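Long-range contacts in Sfrice_029225 (Spodoptera frugiperda, PDB 6I50), which probably acts as a cytokine of the tumour necrosis factor family, assembling as a trimer and engaging a receptor of the matching family: residues F3-H9 with W40-T46; I76-H82 with D143-L147. All blocks are in the same frame, centred on the assembly; numbering follows the deposited sequence.

From the N terminus the chain lays down strand 5-10 and, after an excursion of 30 residues, part of it not modelled, returns in strand 40-42 and helix 44-47, where contact 1 closes its loop. Contact 2 opens only later, at the end of strand 68-80, and closes when strand 144-161 begins; 37 of the 60 residues between its segments are strand. The two loops thus follow in series, neither nesting nor crossing. Both nevertheless belong to one antiparallel sheet, since strand 144-161 pairs with strand 5-10 as well as with strand 68-80. Their centres lie about 23 Å apart, yet W40 CH2 of contact 1 packs on I76 CD1 of contact 2 at 3.7 Å.

Contact 1 of 2, residues F3-H9 with W40-T46; sequences FIAAHFH and WYPAPWT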
ATOM      1  N   PHE A   3      13.849   7.366 -15.318  1.00 21.86           N
ATOM      2  CA  PHE A   3      12.937   6.607 -14.463  1.00 18.90           C
ATOM      3  C   PHE A   3      13.804   5.700 -13.598  1.00 16.39           C
ATOM      4  O   PHE A   3      14.116   4.568 -13.966  1.00 17.50           O
ATOM      5  CB  PHE A   3      11.945   5.819 -15.313  1.00 18.86           C
ATOM      6  CG  PHE A   3      10.885   5.101 -14.519  1.00 16.75           C
ATOM      7  CD1 PHE A   3      10.210   5.742 -13.493  1.00 16.84           C
ATOM      8  CD2 PHE A   3      10.533   3.801 -14.837  1.00 15.33           C
ATOM      9  CE1 PHE A   3       9.216   5.087 -12.784  1.00 15.59           C
ATOM     10  CE2 PHE A   3       9.546   3.137 -14.131  1.00 13.93           C
ATOM     11  CZ  PHE A   3       8.883   3.782 -13.105  1.00 14.12           C
ATOM     12  N   ILE A   4      14.220   6.218 -12.443  1.00 16.16           N
ATOM     13  CA  ILE A   4      15.113   5.489 -11.537  1.00 14.77           C
ATOM     14  C   ILE A   4      14.214   4.631 -10.650  1.00 15.69           C
ATOM     15  O   ILE A   4      13.776   5.047  -9.578  1.00 13.33           O
ATOM     16  CB  ILE A   4      16.009   6.436 -10.744  1.00 16.49           C
ATOM     17  CG1 ILE A   4      16.830   7.290 -11.720  1.00 19.28           C
ATOM     18  CG2 ILE A   4      16.926   5.662  -9.799  1.00 15.86           C
ATOM     19  CD1 ILE A   4      17.812   8.208 -11.054  1.00 23.56           C
ATOM     20  N   ALA A   5      13.932   3.411 -11.109  1.00 13.94           N
ATOM     21  CA  ALA A   5      12.896   2.590 -10.502  1.00 10.76           C
ATOM     22  C   ALA A   5      13.129   1.138 -10.885  1.00 10.81           C
ATOM     23  O   ALA A   5      13.720   0.848 -11.924  1.00 12.31           O
ATOM     24  CB  ALA A   5      11.500   3.037 -10.952  1.00 10.26           C
ATOM     25  N   ALA A   6      12.640   0.235 -10.042  1.00 11.12           N
ATOM     26  CA  ALA A   6      12.778  -1.193 -10.291  1.00 12.55           C
ATOM     27  C   ALA A   6      11.721  -1.942  -9.490  1.00 10.60           C
ATOM     28  O   ALA A   6      11.304  -1.502  -8.416  1.00  9.86           O
ATOM     29  CB  ALA A   6      14.183  -1.696  -9.929  1.00  9.90           C
ATOM     30  N   HIS A   7      11.294  -3.081 -10.033  1.00  9.98           N
ATOM     31  CA  HIS A   7      10.358  -3.972  -9.366  1.00  9.29           C
ATOM     32  C   HIS A   7      10.922  -5.382  -9.433  1.00  9.99           C
ATOM     33  O   HIS A   7      11.291  -5.846 -10.512  1.00 11.22           O
ATOM     34  CB  HIS A   7       8.974  -3.931 -10.022  1.00  9.63           C
ATOM     35  CG  HIS A   7       7.970  -4.824  -9.366  1.00  9.75           C
ATOM     36  ND1 HIS A   7       7.201  -4.420  -8.294  1.00 10.48           N
ATOM     37  CD2 HIS A   7       7.610  -6.105  -9.623  1.00 12.36           C
ATOM     38  CE1 HIS A   7       6.402  -5.408  -7.930  1.00 12.09           C
ATOM     39  NE2 HIS A   7       6.628  -6.439  -8.723  1.00 13.20           N
ATOM     40  N   PHE A   8      11.022  -6.041  -8.283  1.00  9.08           N
ATOM     41  CA  PHE A   8      11.520  -7.409  -8.195  1.00  8.36           C
ATOM     42  C   PHE A   8      10.439  -8.265  -7.555  1.00 12.21           C
ATOM     43  O   PHE A   8       9.867  -7.877  -6.531  1.00 13.79           O
ATOM     44  CB  PHE A   8      12.809  -7.474  -7.370  1.00 13.69           C
ATOM     45  CG  PHE A   8      13.833  -6.466  -7.787  1.00 13.01           C
ATOM     46  CD1 PHE A   8      14.685  -6.733  -8.845  1.00 17.17           C
ATOM     47  CD2 PHE A   8      13.924  -5.238  -7.143  1.00 11.15           C
ATOM     48  CE1 PHE A   8      15.631  -5.803  -9.246  1.00 17.51           C
ATOM     49  CE2 PHE A   8      14.870  -4.304  -7.533  1.00 13.73           C
ATOM     50  CZ  PHE A   8      15.718  -4.588  -8.596  1.00 15.08           C
ATOM     51  N   HIS A   9      10.158  -9.426  -8.140  1.00 13.15           N
ATOM     52  CA  HIS A   9       9.071 -10.241  -7.619  1.00 11.57           C
ATOM     53  C   HIS A   9       9.534 -11.675  -7.397  1.00 14.57           C
ATOM     54  O   HIS A   9      10.598 -12.094  -7.865  1.00 15.02           O
ATOM     55  CB  HIS A   9       7.824 -10.195  -8.533  1.00 11.64           C
ATOM     56  CG  HIS A   9       8.082 -10.572  -9.961  1.00 17.68           C
ATOM     57  ND1 HIS A   9       7.407  -9.985 -11.010  1.00 15.93           N
ATOM     58  CD2 HIS A   9       8.904 -11.496 -10.513  1.00 19.90           C
ATOM     59  CE1 HIS A   9       7.815 -10.516 -12.148  1.00 16.89           C
ATOM     60  NE2 HIS A   9       8.722 -11.437 -11.875  1.00 18.70           N
ATOM     61  N   TRP A  40      14.076 -13.419  -5.327  1.00 16.48           N
ATOM     62  CA  TRP A  40      13.607 -12.290  -6.116  1.00 15.95           C
ATOM     63  C   TRP A  40      14.144 -12.372  -7.539  1.00 17.51           C
ATOM     64  O   TRP A  40      15.189 -12.970  -7.801  1.00 21.12           O
ATOM     65  CB  TRP A  40      14.061 -10.954  -5.516  1.00 13.96           C
ATOM     66  CG  TRP A  40      13.642 -10.663  -4.114  1.00 16.70           C
ATOM     67  CD1 TRP A  40      14.454 -10.288  -3.080  1.00 17.88           C
ATOM     68  CD2 TRP A  40      12.308 -10.674  -3.591  1.00 14.98           C
ATOM     69  NE1 TRP A  40      13.708 -10.077  -1.945  1.00 19.22           N
ATOM     70  CE2 TRP A  40      12.389 -10.304  -2.233  1.00 17.34           C
ATOM     71  CE3 TRP A  40      11.055 -10.963  -4.138  1.00 16.79           C
ATOM     72  CZ2 TRP A  40      11.265 -10.220  -1.414  1.00 20.25           C
ATOM     73  CZ3 TRP A  40       9.944 -10.883  -3.322  1.00 16.63           C
ATOM     74  CH2 TRP A  40      10.055 -10.518  -1.978  1.00 18.06           C
ATOM     75  N   TYR A  41      13.428 -11.724  -8.458  1.00 15.14           N
ATOM     76  CA  TYR A  41      13.887 -11.599  -9.827  1.00 12.57           C
ATOM     77  C   TYR A  41      13.247 -10.349 -10.411  1.00 15.20           C
ATOM     78  O   TYR A  41      12.065 -10.089 -10.145  1.00 14.13           O
ATOM     79  CB  TYR A  41      13.525 -12.823 -10.677  1.00 14.59           C
ATOM     80  CG  TYR A  41      14.313 -12.903 -11.961  1.00 19.42           C
ATOM     81  CD1 TYR A  41      15.561 -13.508 -11.990  1.00 25.56           C
ATOM     82  CD2 TYR A  41      13.815 -12.363 -13.139  1.00 20.22           C
ATOM     83  CE1 TYR A  41      16.296 -13.576 -13.160  1.00 33.56           C
ATOM     84  CE2 TYR A  41      14.544 -12.426 -14.317  1.00 29.18           C
ATOM     85  CZ  TYR A  41      15.784 -13.034 -14.318  1.00 33.55           C
ATOM     86  OH  TYR A  41      16.515 -13.103 -15.482  1.00 39.19           O
ATOM     87  N   PRO A  42      13.982  -9.565 -11.198  1.00 15.56           N
ATOM     88  CA  PRO A  42      13.385  -8.361 -11.793  1.00 10.76           C
ATOM     89  C   PRO A  42      12.212  -8.696 -12.707  1.00 15.28           C
ATOM     90  O   PRO A  42      12.253  -9.658 -13.481  1.00 15.29           O
ATOM     91  CB  PRO A  42      14.550  -7.742 -12.578  1.00 14.53           C
ATOM     92  CG  PRO A  42      15.504  -8.875 -12.807  1.00 17.48           C
ATOM     93  CD  PRO A  42      15.394  -9.726 -11.579  1.00 18.41           C
ATOM     94  N   ALA A  43      11.149  -7.892 -12.594  1.00 12.45           N
ATOM     95  CA  ALA A  43      10.040  -7.975 -13.529  1.00 11.55           C
ATOM     96  C   ALA A  43      10.533  -7.637 -14.936  1.00 10.83           C
ATOM     97  O   ALA A  43      11.565  -6.981 -15.100  1.00 13.81           O
ATOM     98  CB  ALA A  43       8.919  -7.024 -13.112  1.00 13.99           C
ATOM     99  N   PRO A  44       9.814  -8.076 -15.970  1.00 13.29           N
ATOM    100  CA  PRO A  44      10.290  -7.819 -17.340  1.00 15.51           C
ATOM    101  C   PRO A  44      10.551  -6.351 -17.640  1.00 12.64           C
ATOM    102  O   PRO A  44      11.546  -6.040 -18.307  1.00 14.05           O
ATOM    103  CB  PRO A  44       9.162  -8.401 -18.201  1.00 18.54           C
ATOM    104  CG  PRO A  44       8.633  -9.526 -17.376  1.00 16.64           C
ATOM    105  CD  PRO A  44       8.683  -9.023 -15.949  1.00 15.13           C
ATOM    106  N   TRP A  45       9.702  -5.434 -17.166  1.00 10.73           N
ATOM    107  CA  TRP A  45       9.940  -4.029 -17.479  1.00 11.90           C
ATOM    108  C   TRP A  45      11.220  -3.529 -16.826  1.00 14.47           C
ATOM    109  O   TRP A  45      11.874  -2.625 -17.356  1.00 11.46           O
ATOM    110  CB  TRP A  45       8.736  -3.165 -17.078  1.00 13.79           C
ATOM    111  CG  TRP A  45       8.528  -2.884 -15.605  1.00  9.52           C
ATOM    112  CD1 TRP A  45       7.596  -3.462 -14.787  1.00 13.02           C
ATOM    113  CD2 TRP A  45       9.217  -1.913 -14.797  1.00  9.09           C
ATOM    114  NE1 TRP A  45       7.678  -2.932 -13.517  1.00 11.27           N
ATOM    115  CE2 TRP A  45       8.665  -1.978 -13.497  1.00 11.54           C
ATOM    116  CE3 TRP A  45      10.249  -0.999 -15.046  1.00 14.80           C
ATOM    117  CZ2 TRP A  45       9.116  -1.171 -12.450  1.00 13.77           C
ATOM    118  CZ3 TRP A  45      10.701  -0.203 -14.005  1.00 11.78           C
ATOM    119  CH2 TRP A  45      10.133  -0.293 -12.722  1.00 16.69           C
ATOM    120  N   THR A  46      11.598  -4.117 -15.694  1.00 14.47           N
ATOM    121  CA  THR A  46      12.854  -3.760 -15.049  1.00 14.26           C
ATOM    122  C   THR A  46      14.043  -4.313 -15.824  1.00 13.95           C
ATOM    123  O   THR A  46      15.021  -3.599 -16.064  1.00 14.80           O
ATOM    124  CB  THR A  46      12.841  -4.266 -13.605  1.00 10.38           C
ATOM    125  OG1 THR A  46      11.806  -3.579 -12.890  1.00 12.12           O
ATOM    126  CG2 THR A  46      14.175  -4.022 -12.934  1.00 14.68           C
TER
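F8 and P42 form a non-hydrogen-bonded antiparallel pair and H9 and Y41 the hydrogen-bonded pair beside it, the axes of strands 5-9 and 40-42 running at 140°. This joins the short strand 40-42 to strand 5-10 in a sheet of the TNF jelly roll. H9 N gives a bond of 2.8 Å to Y41 O, and Y41 N returns one to H9 O. Beyond the strand, A43 N donates almost straight to H7 O, and T46 OG1 takes over as acceptor for H7 N at 2.9 Å, so a side chain continues the ladder into helix 44-47. F8 brings ring atom CD1 to 3.6 Å from P42 CA, while the H9 ring lies with one face toward A43. W40 sets the edge of its indole against the H9 carbonyl carbon. Toward the start of strand 5-10, the indole of W45, with CG between its backbone N and carbonyl carbon (chi1 75°), lies obliquely against A5, A6 and H7 CB, its NE1 bonding to A126 O of the second subunit. Here the contact forms part of the interface with that subunit. At its far corner W45 CZ3 meets F3 CE2 at 3.5 Å, the two ring planes inclined by 31°.

Contact 2 of 2, residues I76-H82 with D143-L147; sequences IYYLDSH and DRHSL
I76 touches S146 by its CG2 methyl, opening a contact between two strands of the TNF jelly roll, 68-80 and the start of 144-161, bridged once, at Y78 and S146. Y77 O accepts L147 N at 2.7 Å, while the Y77 ring, swung anti to its own N (chi1 -168°), runs alongside L147 and brings CE1 to 3.6 Å from L147 CD1. Y78 brings ring atom CE1 to R144 CB, and the Y78 hydroxyl bonds to N139. L79 N donates to H145 O, and the L79 CD2 methyl meets L147 CD1. D80 then replaces the backbone ladder with its carboxylate. OD1 takes H145 N at 2.7 Å and, from the opposite face of the carboxylate plane, H145 ND1 at 3.3 Å; a water also donates to D80 OD1. OD2 accepts H82 N in an Asx turn and H82 ND1 through its syn lone pair. Held by these two bonds to D80 OD2, H82 carries the R144 guanidinium flat on one face, centres 3.7 Å apart and planes at 9°; R144 NH1 continues to T84 O. With an alanine here in place of the aspartate, H145 N and H82 N are likely to lose these acceptors, and both imidazoles would be freer to turn. Four protein donors on one carboxylate, with R144 close by, are likely to stabilise its negative charge, whereas the stacked guanidinium would probably oppose protonation of H82.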
ATOM      1  N   ILE A  76       5.024  -9.571   1.267  1.00  9.13           N
ATOM      2  CA  ILE A  76       5.365 -10.973   1.481  1.00 11.88           C
ATOM      3  C   ILE A  76       4.060 -11.729   1.663  1.00  9.39           C
ATOM      4  O   ILE A  76       3.247 -11.382   2.532  1.00 10.63           O
ATOM      5  CB  ILE A  76       6.292 -11.168   2.691  1.00  9.86           C
ATOM      6  CG1 ILE A  76       7.588 -10.358   2.516  1.00 10.65           C
ATOM      7  CG2 ILE A  76       6.606 -12.646   2.888  1.00 10.88           C
ATOM      8  CD1 ILE A  76       8.418 -10.757   1.306  1.00 11.15           C
ATOM      9  N   TYR A  77       3.855 -12.755   0.847  1.00 10.97           N
ATOM     10  CA  TYR A  77       2.651 -13.580   0.907  1.00 12.73           C
ATOM     11  C   TYR A  77       2.994 -14.832   1.707  1.00 16.22           C
ATOM     12  O   TYR A  77       3.685 -15.725   1.215  1.00 13.99           O
ATOM     13  CB  TYR A  77       2.179 -13.906  -0.506  1.00 13.06           C
ATOM     14  CG  TYR A  77       0.794 -14.503  -0.635  1.00  9.54           C
ATOM     15  CD1 TYR A  77       0.526 -15.792  -0.195  1.00 12.34           C
ATOM     16  CD2 TYR A  77      -0.228 -13.797  -1.256  1.00 14.90           C
ATOM     17  CE1 TYR A  77      -0.731 -16.348  -0.338  1.00 18.43           C
ATOM     18  CE2 TYR A  77      -1.489 -14.348  -1.404  1.00 14.07           C
ATOM     19  CZ  TYR A  77      -1.731 -15.621  -0.948  1.00 21.36           C
ATOM     20  OH  TYR A  77      -2.981 -16.177  -1.094  1.00 29.86           O
ATOM     21  N   TYR A  78       2.510 -14.896   2.944  1.00 12.73           N
ATOM     22  CA  TYR A  78       2.777 -16.044   3.800  1.00 12.38           C
ATOM     23  C   TYR A  78       1.738 -17.133   3.594  1.00 10.53           C
ATOM     24  O   TYR A  78       0.553 -16.857   3.382  1.00 15.33           O
ATOM     25  CB  TYR A  78       2.792 -15.631   5.274  1.00 11.33           C
ATOM     26  CG  TYR A  78       3.909 -14.675   5.626  1.00 10.19           C
ATOM     27  CD1 TYR A  78       5.166 -15.140   5.993  1.00 10.44           C
ATOM     28  CD2 TYR A  78       3.704 -13.303   5.590  1.00 14.81           C
ATOM     29  CE1 TYR A  78       6.188 -14.255   6.314  1.00 12.08           C
ATOM     30  CE2 TYR A  78       4.708 -12.417   5.912  1.00 16.83           C
ATOM     31  CZ  TYR A  78       5.947 -12.894   6.271  1.00 15.72           C
ATOM     32  OH  TYR A  78       6.939 -11.992   6.589  1.00 14.14           O
ATOM     33  N   LEU A  79       2.193 -18.379   3.660  1.00 11.85           N
ATOM     34  CA  LEU A  79       1.323 -19.552   3.708  1.00 13.64           C
ATOM     35  C   LEU A  79       1.921 -20.358   4.853  1.00 16.04           C
ATOM     36  O   LEU A  79       2.827 -21.171   4.653  1.00 15.91           O
ATOM     37  CB  LEU A  79       1.296 -20.318   2.384  1.00 14.97           C
ATOM     38  CG  LEU A  79       0.307 -21.486   2.334  1.00 18.04           C
ATOM     39  CD1 LEU A  79      -1.058 -21.032   2.821  1.00 27.79           C
ATOM     40  CD2 LEU A  79       0.207 -22.061   0.932  1.00 21.03           C
ATOM     41  N   ASP A  80       1.438 -20.094   6.063  1.00 15.41           N
ATOM     42  CA  ASP A  80       2.169 -20.482   7.256  1.00 15.88           C
ATOM     43  C   ASP A  80       1.171 -20.773   8.364  1.00 15.98           C
ATOM     44  O   ASP A  80       0.042 -20.276   8.352  1.00 19.45           O
ATOM     45  CB  ASP A  80       3.151 -19.378   7.670  1.00 17.03           C
ATOM     46  CG  ASP A  80       4.202 -19.865   8.646  1.00 24.56           C
ATOM     47  OD1 ASP A  80       5.272 -20.324   8.197  1.00 27.36           O
ATOM     48  OD2 ASP A  80       3.955 -19.778   9.866  1.00 28.78           O
ATOM     49  N   SER A  81       1.604 -21.578   9.329  1.00 14.83           N
ATOM     50  CA  SER A  81       0.730 -21.981  10.421  1.00 16.79           C
ATOM     51  C   SER A  81       0.976 -21.205  11.711  1.00 15.68           C
ATOM     52  O   SER A  81       0.245 -21.411  12.682  1.00 19.43           O
ATOM     53  CB  SER A  81       0.870 -23.486  10.688  1.00 22.40           C
ATOM     54  OG  SER A  81       2.210 -23.828  10.978  1.00 25.94           O
ATOM     55  N   HIS A  82       1.974 -20.323  11.753  1.00 13.33           N
ATOM     56  CA  HIS A  82       2.218 -19.545  12.963  1.00 16.69           C
ATOM     57  C   HIS A  82       1.132 -18.492  13.170  1.00 19.19           C
ATOM     58  O   HIS A  82       0.517 -18.003  12.218  1.00 18.51           O
ATOM     59  CB  HIS A  82       3.590 -18.872  12.901  1.00 16.49           C
ATOM     60  CG  HIS A  82       4.728 -19.821  13.100  1.00 21.42           C
ATOM     61  ND1 HIS A  82       5.352 -20.463  12.053  1.00 23.81           N
ATOM     62  CD2 HIS A  82       5.336 -20.261  14.227  1.00 26.36           C
ATOM     63  CE1 HIS A  82       6.304 -21.247  12.524  1.00 29.12           C
ATOM     64  NE2 HIS A  82       6.313 -21.147  13.843  1.00 27.67           N
ATOM     65  N   ASP A 143      11.875 -19.105  10.704  1.00 39.04           N
ATOM     66  CA  ASP A 143      11.198 -20.165   9.975  1.00 40.58           C
ATOM     67  C   ASP A 143       9.727 -19.869   9.728  1.00 39.76           C
ATOM     68  O   ASP A 143       8.843 -20.395  10.412  1.00 51.81           O
ATOM     69  CB  ASP A 143      11.374 -21.484  10.715  1.00 49.00           C
ATOM     70  CG  ASP A 143      12.793 -22.001  10.623  1.00 57.11           C
ATOM     71  OD1 ASP A 143      13.733 -21.180  10.721  1.00 56.49           O
ATOM     72  OD2 ASP A 143      12.970 -23.224  10.440  1.00 60.19           O
ATOM     73  N   ARG A 144       9.471 -19.022   8.744  1.00 26.18           N
ATOM     74  CA  ARG A 144       8.145 -18.816   8.196  1.00 21.15           C
ATOM     75  C   ARG A 144       8.180 -19.221   6.731  1.00 21.68           C
ATOM     76  O   ARG A 144       9.222 -19.123   6.070  1.00 22.03           O
ATOM     77  CB  ARG A 144       7.693 -17.356   8.337  1.00 17.96           C
ATOM     78  CG  ARG A 144       7.648 -16.856   9.773  1.00 22.33           C
ATOM     79  CD  ARG A 144       6.565 -17.549  10.566  1.00 22.05           C
ATOM     80  NE  ARG A 144       6.231 -16.831  11.798  1.00 24.39           N
ATOM     81  CZ  ARG A 144       6.771 -17.078  12.987  1.00 26.70           C
ATOM     82  NH1 ARG A 144       6.389 -16.376  14.048  1.00 33.36           N
ATOM     83  NH2 ARG A 144       7.687 -18.031  13.127  1.00 26.17           N
ATOM     84  N   HIS A 145       7.048 -19.702   6.236  1.00 18.25           N
ATOM     85  CA  HIS A 145       6.911 -20.086   4.839  1.00 17.48           C
ATOM     86  C   HIS A 145       6.136 -19.019   4.081  1.00 16.19           C
ATOM     87  O   HIS A 145       5.108 -18.526   4.556  1.00 15.52           O
ATOM     88  CB  HIS A 145       6.199 -21.430   4.705  1.00 18.90           C
ATOM     89  CG  HIS A 145       6.919 -22.562   5.367  1.00 28.69           C
ATOM     90  ND1 HIS A 145       6.941 -22.731   6.734  1.00 32.94           N
ATOM     91  CD2 HIS A 145       7.645 -23.579   4.849  1.00 32.24           C
ATOM     92  CE1 HIS A 145       7.645 -23.810   7.030  1.00 34.08           C
ATOM     93  NE2 HIS A 145       8.083 -24.341   5.903  1.00 32.41           N
ATOM     94  N   SER A 146       6.633 -18.673   2.898  1.00 14.59           N
ATOM     95  CA  SER A 146       5.988 -17.693   2.038  1.00 16.78           C
ATOM     96  C   SER A 146       5.913 -18.234   0.617  1.00 16.92           C
ATOM     97  O   SER A 146       6.696 -19.100   0.217  1.00 17.69           O
ATOM     98  CB  SER A 146       6.728 -16.347   2.056  1.00 19.79           C
ATOM     99  OG  SER A 146       8.122 -16.530   1.883  1.00 27.93           O
ATOM    100  N   LEU A 147       4.950 -17.716  -0.147  1.00 14.71           N
ATOM    101  CA  LEU A 147       4.778 -18.093  -1.548  1.00 14.32           C
ATOM    102  C   LEU A 147       5.516 -17.084  -2.419  1.00 13.81           C
ATOM    103  O   LEU A 147       5.130 -15.909  -2.490  1.00 14.80           O
ATOM    104  CB  LEU A 147       3.300 -18.161  -1.922  1.00 13.65           C
ATOM    105  CG  LEU A 147       2.500 -19.301  -1.302  1.00 16.70           C
ATOM    106  CD1 LEU A 147       1.039 -19.210  -1.720  1.00 16.17           C
ATOM    107  CD2 LEU A 147       3.092 -20.639  -1.718  1.00 24.01           C
TER
HETATM  108  O   HOH W   1       6.507 -22.553   9.603  1.00 57.58           O